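Local coordinates for alpha-1,2-mannosyltransferase (Ktr4), putative (Neosartorya fumigata, PDB 7BOP), which belongs to the glycolipid 2-alpha-mannosyltransferase family of the GT-A clan and holds guanosine-5'-diphosphate and a manganese ion in its pocket, at residues 71-76 with 193-198; 82-87 with 115-120. All coordinates share one frame; numbering follows the deposited sequence.

Contact 1: residues 71-76 with 193-198. With MN (manganese (II) ion), chain G; GDP (guanosine-5'-diphosphate), chain H.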
loop_
_atom_site.group_PDB
_atom_site.type_symbol
_atom_site.label_atom_id
_atom_site.label_comp_id
_atom_site.label_asym_id
_atom_site.label_seq_id
_atom_site.Cartn_x
_atom_site.Cartn_y
_atom_site.Cartn_z
ATOM N N LEU A 71 -11.860 5.486 4.494
ATOM C CA LEU A 71 -10.699 6.054 3.832
ATOM C C LEU A 71 -9.804 6.548 4.953
ATOM O O LEU A 71 -10.294 7.241 5.859
ATOM C CB LEU A 71 -11.121 7.226 2.940
ATOM C CG LEU A 71 -12.122 6.853 1.841
ATOM C CD1 LEU A 71 -12.783 8.084 1.248
ATOM C CD2 LEU A 71 -11.462 6.006 0.760
ATOM N N ILE A 72 -8.517 6.179 4.929
ATOM C CA ILE A 72 -7.582 6.581 5.988
ATOM C C ILE A 72 -6.336 7.215 5.412
ATOM O O ILE A 72 -5.931 6.914 4.274
ATOM C CB ILE A 72 -7.203 5.428 6.956
ATOM C CG1 ILE A 72 -6.320 4.361 6.288
ATOM C CG2 ILE A 72 -8.459 4.791 7.557
ATOM C CD1 ILE A 72 -5.829 3.311 7.265
ATOM N N SER A 73 -5.727 8.104 6.188
ATOM C CA SER A 73 -4.520 8.779 5.735
ATOM C C SER A 73 -3.675 9.229 6.915
ATOM O O SER A 73 -4.168 9.948 7.787
ATOM C CB SER A 73 -4.869 9.963 4.832
ATOM O OG SER A 73 -3.708 10.557 4.271
ATOM N N LEU A 74 -2.426 8.760 6.955
ATOM C CA LEU A 74 -1.401 9.319 7.834
ATOM C C LEU A 74 -0.818 10.509 7.105
ATOM O O LEU A 74 -0.282 10.365 6.008
ATOM C CB LEU A 74 -0.302 8.299 8.133
ATOM C CG LEU A 74 0.766 8.762 9.139
ATOM C CD1 LEU A 74 0.227 8.785 10.566
ATOM C CD2 LEU A 74 1.998 7.870 9.050
ATOM N N VAL A 75 -0.940 11.694 7.695
ATOM C CA VAL A 75 -0.610 12.926 6.988
ATOM C C VAL A 75 -0.263 14.046 7.978
ATOM O O VAL A 75 -0.730 14.046 9.131
ATOM C CB VAL A 75 -1.760 13.317 6.015
ATOM C CG1 VAL A 75 -3.085 13.550 6.744
ATOM C CG2 VAL A 75 -1.401 14.524 5.168
ATOM N N ARG A 76 0.587 14.960 7.518
ATOM C CA ARG A 76 1.021 16.124 8.293
ATOM C C ARG A 76 0.169 17.355 7.962
ATOM O O ARG A 76 -0.399 17.466 6.876
ATOM C CB ARG A 76 2.507 16.428 8.013
ATOM C CG ARG A 76 3.471 15.397 8.579
ATOM C CD ARG A 76 4.882 15.493 8.003
ATOM N NE ARG A 76 4.975 14.790 6.717
ATOM C CZ ARG A 76 6.029 14.106 6.257
ATOM N NH1 ARG A 76 7.150 13.967 6.971
ATOM N NH2 ARG A 76 5.949 13.517 5.054
ATOM N N VAL A 193 -4.751 6.323 1.766
ATOM C CA VAL A 193 -4.552 7.410 0.837
ATOM C C VAL A 193 -3.377 8.260 1.318
ATOM O O VAL A 193 -3.228 8.495 2.522
ATOM C CB VAL A 193 -5.819 8.299 0.779
ATOM C CG1 VAL A 193 -5.665 9.402 -0.252
ATOM C CG2 VAL A 193 -7.045 7.446 0.486
ATOM N N GLU A 194 -2.557 8.723 0.375
ATOM C CA GLU A 194 -1.483 9.664 0.656
ATOM C C GLU A 194 -1.737 10.987 -0.041
ATOM O O GLU A 194 -2.385 11.017 -1.082
ATOM C CB GLU A 194 -0.141 9.128 0.150
ATOM C CG GLU A 194 0.413 7.992 0.983
ATOM C CD GLU A 194 1.913 7.755 0.823
ATOM O OE1 GLU A 194 2.308 6.719 1.398
ATOM O OE2 GLU A 194 2.686 8.550 0.169
ATOM N N PRO A 195 -1.176 12.084 0.497
ATOM C CA PRO A 195 -1.238 13.354 -0.222
ATOM C C PRO A 195 -0.426 13.330 -1.524
ATOM O O PRO A 195 0.487 12.529 -1.664
ATOM C CB PRO A 195 -0.638 14.353 0.772
ATOM C CG PRO A 195 0.224 13.542 1.659
ATOM C CD PRO A 195 -0.423 12.196 1.761
ATOM N N LYS A 196 -0.811 14.186 -2.468
ATOM C CA LYS A 196 -0.123 14.381 -3.731
ATOM C C LYS A 196 -0.247 13.188 -4.689
ATOM O O LYS A 196 0.621 12.983 -5.531
ATOM C CB LYS A 196 1.350 14.736 -3.500
ATOM C CG LYS A 196 1.939 15.636 -4.581
ATOM C CD LYS A 196 3.376 16.005 -4.243
ATOM C CE LYS A 196 4.125 16.573 -5.438
ATOM N NZ LYS A 196 3.746 17.982 -5.722
ATOM N N VAL A 197 -1.315 12.408 -4.566
ATOM C CA VAL A 197 -1.575 11.327 -5.518
ATOM C C VAL A 197 -2.750 11.716 -6.388
ATOM O O VAL A 197 -3.572 12.559 -6.000
ATOM C CB VAL A 197 -1.826 9.964 -4.829
ATOM C CG1 VAL A 197 -0.668 9.621 -3.911
ATOM C CG2 VAL A 197 -3.144 9.938 -4.081
ATOM N N GLN A 198 -2.833 11.102 -7.562
ATOM C CA GLN A 198 -3.950 11.337 -8.471
ATOM C C GLN A 198 -4.779 10.080 -8.686
ATOM O O GLN A 198 -4.255 8.962 -8.709
ATOM C CB GLN A 198 -3.462 11.843 -9.827
ATOM C CG GLN A 198 -2.458 12.984 -9.775
ATOM C CD GLN A 198 -2.135 13.497 -11.165
ATOM O OE1 GLN A 198 -2.932 14.207 -11.762
ATOM N NE2 GLN A 198 -0.985 13.105 -11.704
HETATM MN MN MN G . 4.206 9.572 -0.585
HETATM P PB GDP H . 7.033 8.354 0.350
HETATM O O1B GDP H . 7.930 9.364 -0.306
HETATM O O2B GDP H . 5.619 8.279 -0.252
HETATM O O3B GDP H . 7.649 6.993 0.606
HETATM O O3A GDP H . 6.887 8.999 1.835
HETATM P PA GDP H . 5.828 10.148 2.275
HETATM O O1A GDP H . 6.573 11.360 2.780
HETATM O O2A GDP H . 4.753 10.268 1.172
HETATM O "O5'" GDP H . 5.257 9.392 3.576
HETATM C "C5'" GDP H . 4.354 8.292 3.456
HETATM C "C4'" GDP H . 3.025 8.631 4.124
HETATM O "O4'" GDP H . 3.243 8.845 5.522
HETATM C "C3'" GDP H . 2.380 9.918 3.628
HETATM O "O3'" GDP H . 0.956 9.758 3.746
HETATM C "C2'" GDP H . 2.911 10.996 4.560
HETATM O "O2'" GDP H . 2.005 12.092 4.688
HETATM C "C1'" GDP H . 3.065 10.222 5.865
HETATM N N9 GDP H . 4.177 10.591 6.774
HETATM C C8 GDP H . 5.516 10.386 6.622
HETATM N N7 GDP H . 6.185 10.820 7.717
HETATM C C5 GDP H . 5.276 11.299 8.589
HETATM C C6 GDP H . 5.290 11.907 9.937
HETATM O O6 GDP H . 6.377 12.074 10.513
HETATM N N1 GDP H . 4.118 12.262 10.507
HETATM C C2 GDP H . 2.928 12.070 9.882
HETATM N N2 GDP H . 1.769 12.444 10.480
HETATM N N3 GDP H . 2.847 11.528 8.641
HETATM C C4 GDP H . 3.959 11.131 7.971
HETATM O O HOH W 1 -1.270 7.505 4.477
HETATM O O HOH W 2 2.836 11.504 -0.672
HETATM O O HOH W 3 5.729 11.121 -1.452
#

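Contact 2: residues 82-87 with 115-120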
loop_
_atom_site.group_PDB
_atom_site.type_symbol
_atom_site.label_atom_id
_atom_site.label_comp_id
_atom_site.label_asym_id
_atom_site.label_seq_id
_atom_site.Cartn_x
_atom_site.Cartn_y
_atom_site.Cartn_z
ATOM N N ASP A 82 -1.603 19.460 -0.705
ATOM C CA ASP A 82 -1.463 18.225 -1.489
ATOM C C ASP A 82 -2.530 17.190 -1.114
ATOM O O ASP A 82 -3.022 16.474 -1.989
ATOM C CB ASP A 82 -0.064 17.634 -1.323
ATOM C CG ASP A 82 1.015 18.456 -2.032
ATOM O OD1 ASP A 82 0.704 19.201 -2.974
ATOM O OD2 ASP A 82 2.190 18.332 -1.655
ATOM N N LEU A 83 -2.883 17.112 0.169
ATOM C CA LEU A 83 -3.990 16.255 0.604
ATOM C C LEU A 83 -5.303 16.671 -0.065
ATOM O O LEU A 83 -6.034 15.830 -0.599
ATOM C CB LEU A 83 -4.136 16.264 2.136
ATOM C CG LEU A 83 -5.285 15.418 2.710
ATOM C CD1 LEU A 83 -5.083 13.935 2.424
ATOM C CD2 LEU A 83 -5.425 15.646 4.198
ATOM N N ILE A 84 -5.591 17.970 -0.068
ATOM C CA ILE A 84 -6.812 18.492 -0.706
ATOM C C ILE A 84 -6.896 18.109 -2.203
ATOM O O ILE A 84 -7.957 17.694 -2.664
ATOM C CB ILE A 84 -6.951 20.036 -0.530
ATOM C CG1 ILE A 84 -7.106 20.439 0.952
ATOM C CG2 ILE A 84 -8.101 20.596 -1.363
ATOM C CD1 ILE A 84 -8.273 19.842 1.700
ATOM N N SER A 85 -5.800 18.240 -2.955
ATOM C CA SER A 85 -5.773 17.795 -4.357
ATOM C C SER A 85 -6.177 16.321 -4.488
ATOM O O SER A 85 -6.975 15.955 -5.341
ATOM C CB SER A 85 -4.378 17.971 -4.958
ATOM O OG SER A 85 -4.046 19.339 -5.020
ATOM N N THR A 86 -5.624 15.494 -3.618
ATOM C CA THR A 86 -5.934 14.075 -3.606
ATOM C C THR A 86 -7.399 13.789 -3.272
ATOM O O THR A 86 -8.043 12.989 -3.941
ATOM C CB THR A 86 -5.016 13.343 -2.625
ATOM O OG1 THR A 86 -3.662 13.485 -3.084
ATOM C CG2 THR A 86 -5.404 11.867 -2.514
ATOM N N MET A 87 -7.908 14.446 -2.236
ATOM C CA MET A 87 -9.312 14.308 -1.841
ATOM C C MET A 87 -10.251 14.661 -2.991
ATOM O O MET A 87 -11.214 13.942 -3.238
ATOM C CB MET A 87 -9.614 15.197 -0.639
ATOM C CG MET A 87 -9.005 14.733 0.665
ATOM S SD MET A 87 -9.582 15.717 2.073
ATOM C CE MET A 87 -11.270 15.146 2.216
ATOM N N LYS A 115 -8.697 20.787 9.644
ATOM C CA LYS A 115 -10.032 20.217 9.827
ATOM C C LYS A 115 -11.076 20.880 8.933
ATOM O O LYS A 115 -11.900 20.189 8.335
ATOM C CB LYS A 115 -10.474 20.301 11.287
ATOM C CG LYS A 115 -9.640 19.457 12.226
ATOM C CD LYS A 115 -9.951 19.769 13.675
ATOM C CE LYS A 115 -8.993 19.038 14.587
ATOM N NZ LYS A 115 -9.328 19.284 16.010
ATOM N N LYS A 116 -11.036 22.207 8.837
ATOM C CA LYS A 116 -12.015 22.952 8.040
ATOM C C LYS A 116 -11.856 22.672 6.542
ATOM O O LYS A 116 -12.834 22.412 5.845
ATOM C CB LYS A 116 -11.900 24.463 8.314
ATOM C CG LYS A 116 -12.688 25.364 7.364
ATOM C CD LYS A 116 -12.538 26.842 7.722
ATOM C CE LYS A 116 -13.445 27.254 8.876
ATOM N NZ LYS A 116 -14.895 27.209 8.519
ATOM N N ARG A 117 -10.619 22.746 6.060
ATOM C CA ARG A 117 -10.330 22.558 4.644
ATOM C C ARG A 117 -10.649 21.129 4.169
ATOM O O ARG A 117 -11.194 20.956 3.090
ATOM C CB ARG A 117 -8.870 22.899 4.352
ATOM C CG ARG A 117 -8.515 24.372 4.529
ATOM C CD ARG A 117 -9.085 25.240 3.433
ATOM N NE ARG A 117 -8.836 24.701 2.096
ATOM C CZ ARG A 117 -7.663 24.712 1.463
ATOM N NH1 ARG A 117 -6.565 25.225 2.026
ATOM N NH2 ARG A 117 -7.587 24.184 0.246
ATOM N N THR A 118 -10.321 20.124 4.980
ATOM C CA THR A 118 -10.601 18.723 4.626
ATOM C C THR A 118 -12.101 18.394 4.606
ATOM O O THR A 118 -12.598 17.820 3.632
ATOM C CB THR A 118 -9.844 17.729 5.539
ATOM O OG1 THR A 118 -10.093 18.014 6.925
ATOM C CG2 THR A 118 -8.349 17.793 5.268
ATOM N N GLN A 119 -12.829 18.786 5.650
ATOM C CA GLN A 119 -14.281 18.545 5.711
ATOM C C GLN A 119 -15.037 19.267 4.587
ATOM O O GLN A 119 -16.055 18.773 4.114
ATOM C CB GLN A 119 -14.841 18.915 7.102
ATOM C CG GLN A 119 -16.317 18.599 7.327
ATOM C CD GLN A 119 -16.650 17.114 7.251
ATOM O OE1 GLN A 119 -16.502 16.386 8.228
ATOM N NE2 GLN A 119 -17.136 16.668 6.093
ATOM N N ALA A 120 -14.508 20.402 4.125
ATOM C CA ALA A 120 -15.070 21.132 2.982
ATOM C C ALA A 120 -15.019 20.379 1.640
ATOM O O ALA A 120 -15.759 20.715 0.722
ATOM C CB ALA A 120 -14.382 22.489 2.840
#

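Contact 1: residues 71-76 with 193-198
The Arg76 guanidinium lies with one face against the guanine of GDP, on the nucleotide that both segments hold. GDP N7 sits 3.3 Å above the guanidinium plane, offset toward the rim. In the plane, at the edge, is GDP O1A, to which Arg76 NH2 gives a weak hydrogen bond. Glu79 holds NH2 as well, through a salt bridge.

Behind the nucleotide, the end of strand 69-74 is tied to the loop that follows strand 189-192. Val193 N donates to Ile72 O at 2.8 Å. Ser73 OG, anti to its own backbone N (chi1 -174°), donates to Val193 O at 2.7 Å. It comes from above that carbonyl plane, 41° out of it. Water 1 donates to the same oxygen and accepts from Leu74 N, so Val193 O has two donors. Further along, Val75 CG2 and Pro195 CG touch at 4.0 Å, the two side chains sliding past each other in opposite directions.

Both segments then hold GDP. Leu74 O accepts the ribose O3' hydroxyl at 2.6 Å, and Pro195 CD lies against GDP O3' at 3.4 Å. Glu194 reaches the manganese ion with OE2 at 2.0 Å, while OE1 forms a salt bridge with Arg192. His343, two diphosphate oxygens and waters 2 and 3 complete the set of ligands; Pro195 O accepts from water 2. The manganese ion and Arg76 together probably offset the negative charge of the diphosphate.

Contact 2: residues 82-87 with 115-120
Ile84 and Arg117 cross at about a right angle. The Arg117 guanidinium lies with one face over Ile84 CG1, which is 3.8 Å from Arg117 NH2. The arginine chain is bent, and its end comes nearer to the other helix than its base does. NH1 forms a salt bridge with Glu81, a residue of that same helix. The far end of Ile84 goes past the arginine side chain to the backbone: CD1 comes within 3.4 Å of Arg117 O.

The two helices belong to successive beta-alpha-beta units of the Rossmann-like part of the GT-A fold. Helix 80-98 links strands 69-74 and 102-106, and helix 112-119 links strands 102-106 and 126-130; all three strands are parallel. The helix segments are nearly parallel too, at 17°, with their axes 10.2 Å apart. The nearest pair of CA atoms, those of Ile84 and Thr118, is 6.5 Å apart.

Thr118 is the second centre of the contact. Its methyl CG2 is anti to its own carbonyl carbon and meets Leu83 CD2 at 3.8 Å. Leu83 and Met87 both cross Thr118 obliquely. Met87 SD is 4.0 Å from Thr118 CG2. A bend at chi3 (72°) turns Met87 CE to the threonine carbonyl, 3.3 Å from Thr118 O. Thr118 OG1 does different work: it is hydrogen-bonded to Phe114 O and Tyr128 OH. Below the helices lies the middle strand, 102-106, where Phe104 is touched by Leu83, Met87 and Thr118.

In the fold
The centres of the two contacts are 10 Å apart, and contact 2 is nested in the chain loop that contact 1 closes. Strand 69-74 is followed in the chain by helix 80-98, so one continuous piece of chain serves both. The helix also holds the loop at 193-198: Thr86 OG1 lies 3.0 Å from Val197 N and Asp82 O lies 3.2 Å from Lys196 N, both probable hydrogen bonds. Val193 CG1 packs on Thr86 CG2 at 3.4 Å. Contact 1 touches the nucleotide and the metal itself. Contact 2 stands behind it, with the Leu83 side chain about 7 Å from GDP and about 11 Å from the manganese ion.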